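Local coordinates for protein thiol-disulfide oxidoreductase (Bacteroides thetaiotaomicron, PDB 3FW2) that is a putative thiol-disulfide oxidoreductase of the TlpA-like family, of which this chain is the C-terminal thioredoxin-like domain, though without the usual Cys-X-X-Cys pair, at residues E22-T25 / R26-A30. Numbering follows the deposited sequence.
Sequences EKIT and RSSDA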
ATOM      1  N   GLU A  22     -24.067   2.280   1.146  1.00 16.08           N
ATOM      2  CA  GLU A  22     -24.526   2.779   2.447  0.60 15.88           C
ATOM      3  C   GLU A  22     -23.293   3.125   3.283  1.00 15.41           C
ATOM      4  O   GLU A  22     -22.352   2.344   3.367  1.00 14.09           O
ATOM      5  CB  GLU A  22     -25.325   1.738   3.228  0.60 16.27           C
ATOM      6  CG  GLU A  22     -26.437   0.928   2.553  0.60 20.21           C
ATOM      7  CD  GLU A  22     -26.733  -0.328   3.409  0.60 23.62           C
ATOM      8  OE1 GLU A  22     -27.281  -0.149   4.519  0.60 31.60           O
ATOM      9  OE2 GLU A  22     -26.363  -1.467   3.047  0.60 22.07           O
ATOM     10  N   LYS A  23     -23.292   4.304   3.911  1.00 14.68           N
ATOM     11  CA  LYS A  23     -22.154   4.694   4.757  1.00 14.33           C
ATOM     12  C   LYS A  23     -22.160   3.948   6.085  1.00 14.39           C
ATOM     13  O   LYS A  23     -23.147   3.939   6.803  1.00 14.42           O
ATOM     14  CB  LYS A  23     -22.102   6.217   5.014  1.00 14.95           C
ATOM     15  CG  LYS A  23     -21.971   7.042   3.744  1.00 15.91           C
ATOM     16  CD  LYS A  23     -20.690   6.806   2.989  1.00 18.51           C
ATOM     17  CE  LYS A  23     -20.559   7.766   1.804  1.00 21.43           C
ATOM     18  NZ  LYS A  23     -19.837   9.040   2.170  1.00 20.77           N
ATOM     19  N   ILE A  24     -21.027   3.345   6.430  1.00 11.92           N
ATOM     20  CA  ILE A  24     -20.904   2.560   7.624  1.00 12.44           C
ATOM     21  C   ILE A  24     -19.896   3.248   8.533  1.00 11.02           C
ATOM     22  O   ILE A  24     -18.825   3.684   8.058  1.00 11.35           O
ATOM     23  CB  ILE A  24     -20.328   1.147   7.299  1.00 11.88           C
ATOM     24  CG1 ILE A  24     -21.222   0.405   6.321  1.00 14.04           C
ATOM     25  CG2 ILE A  24     -20.054   0.324   8.551  1.00 13.08           C
ATOM     26  CD1 ILE A  24     -22.688   0.198   6.837  1.00 14.63           C
ATOM     27  N   THR A  25     -20.197   3.275   9.822  1.00 11.75           N
ATOM     28  CA  THR A  25     -19.332   3.832  10.850  1.00 11.99           C
ATOM     29  C   THR A  25     -19.241   2.763  11.963  1.00 13.25           C
ATOM     30  O   THR A  25     -19.967   1.776  11.941  1.00 13.07           O
ATOM     31  CB  THR A  25     -19.856   5.138  11.506  1.00 14.20           C
ATOM     32  OG1 THR A  25     -20.944   4.822  12.373  1.00 12.07           O
ATOM     33  CG2 THR A  25     -20.303   6.206  10.445  1.00 12.27           C
ATOM     34  N   ARG A  26     -18.376   2.990  12.937  1.00 14.25           N
ATOM     35  CA  ARG A  26     -18.256   2.047  14.073  1.00 15.64           C
ATOM     36  C   ARG A  26     -19.557   1.981  14.907  1.00 15.96           C
ATOM     37  O   ARG A  26     -19.752   1.049  15.683  1.00 16.89           O
ATOM     38  CB  ARG A  26     -17.055   2.364  14.965  1.00 15.17           C
ATOM     39  CG  ARG A  26     -17.171   3.606  15.786  1.00 18.84           C
ATOM     40  CD  ARG A  26     -16.065   3.637  16.846  1.00 21.87           C
ATOM     41  NE  ARG A  26     -16.418   4.624  17.820  1.00 24.31           N
ATOM     42  CZ  ARG A  26     -17.192   4.435  18.888  1.00 25.19           C
ATOM     43  NH1 ARG A  26     -17.655   3.250  19.242  1.00 25.19           N
ATOM     44  NH2 ARG A  26     -17.453   5.469  19.652  1.00 29.30           N
ATOM     45  N   SER A  27     -20.422   2.978  14.737  1.00 16.83           N
ATOM     46  CA  SER A  27     -21.740   3.012  15.413  1.00 17.12           C
ATOM     47  C   SER A  27     -22.938   2.615  14.562  1.00 17.09           C
ATOM     48  O   SER A  27     -24.114   2.748  15.006  1.00 16.87           O
ATOM     49  CB  SER A  27     -21.962   4.404  15.990  1.00 17.98           C
ATOM     50  OG  SER A  27     -20.871   4.719  16.830  1.00 20.94           O
ATOM     51  N   SER A  28     -22.692   2.099  13.361  1.00 16.70           N
ATOM     52  CA  SER A  28     -23.767   1.515  12.564  1.00 16.28           C
ATOM     53  C   SER A  28     -24.407   0.371  13.329  1.00 16.91           C
ATOM     54  O   SER A  28     -23.816  -0.170  14.261  1.00 17.40           O
ATOM     55  CB  SER A  28     -23.270   1.028  11.224  1.00 15.86           C
ATOM     56  OG  SER A  28     -22.925   2.118  10.419  1.00 16.34           O
ATOM     57  N   ASP A  29     -25.636   0.027  12.966  1.00 18.10           N
ATOM     58  CA  ASP A  29     -26.385  -0.952  13.743  1.00 18.88           C
ATOM     59  C   ASP A  29     -25.684  -2.281  13.946  1.00 19.25           C
ATOM     60  O   ASP A  29     -25.854  -2.903  14.982  1.00 20.44           O
ATOM     61  CB  ASP A  29     -27.738  -1.228  13.088  1.00 19.91           C
ATOM     62  CG  ASP A  29     -28.698  -0.038  13.167  1.00 22.14           C
ATOM     63  OD1 ASP A  29     -28.503   0.937  13.972  1.00 26.26           O
ATOM     64  OD2 ASP A  29     -29.695  -0.110  12.415  1.00 26.33           O
ATOM     65  N   ALA A  30     -24.927  -2.728  12.946  1.00 19.06           N
ATOM     66  CA  ALA A  30     -24.244  -4.015  13.038  1.00 19.36           C
ATOM     67  C   ALA A  30     -23.212  -4.008  14.160  1.00 18.89           C
ATOM     68  O   ALA A  30     -22.887  -5.076  14.680  1.00 18.33           O
ATOM     69  CB  ALA A  30     -23.572  -4.361  11.731  1.00 20.66           C
TER
HETATM   70  O   HOH W   1     -23.475   5.369  11.362  1.00 26.45           O
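T25 and S28 clasp each other across a type I beta turn, just past strand 23-24. T25 CB lies 3.9 Å from S27 N. Its hydroxyl is set between the backbone N and the carbonyl carbon (chi1 73°), which turns OG1 over the turn to accept S27 N at 3.0 Å in an ST turn, a bond bent to 140°. OG1 also lies 2.8 Å from water 1, whose link to S28 OG is weak. CG2 lies anti to the carbonyl carbon, beside the backbone N. The T25 side chain also touches S15. The backbone of T25 is gripped at both ends: T25 N donates almost straight to S28 OG (3.0 Å, 172°), while T25 O accepts S28 N at 3.1 Å, the bond that closes the turn. I24 CG2 comes within 3.9 Å of S28 OG, and the I24 side chain reaches on to V98 of edge strand 96-98. A valine in place of this threonine would probably leave S27 N without its side-chain acceptor and water 1 without its closer partner. Serine and threonine hydroxyls thus serve as acceptors for backbone N-H groups, fixing the bend by which the chain leaves its short hairpin strand.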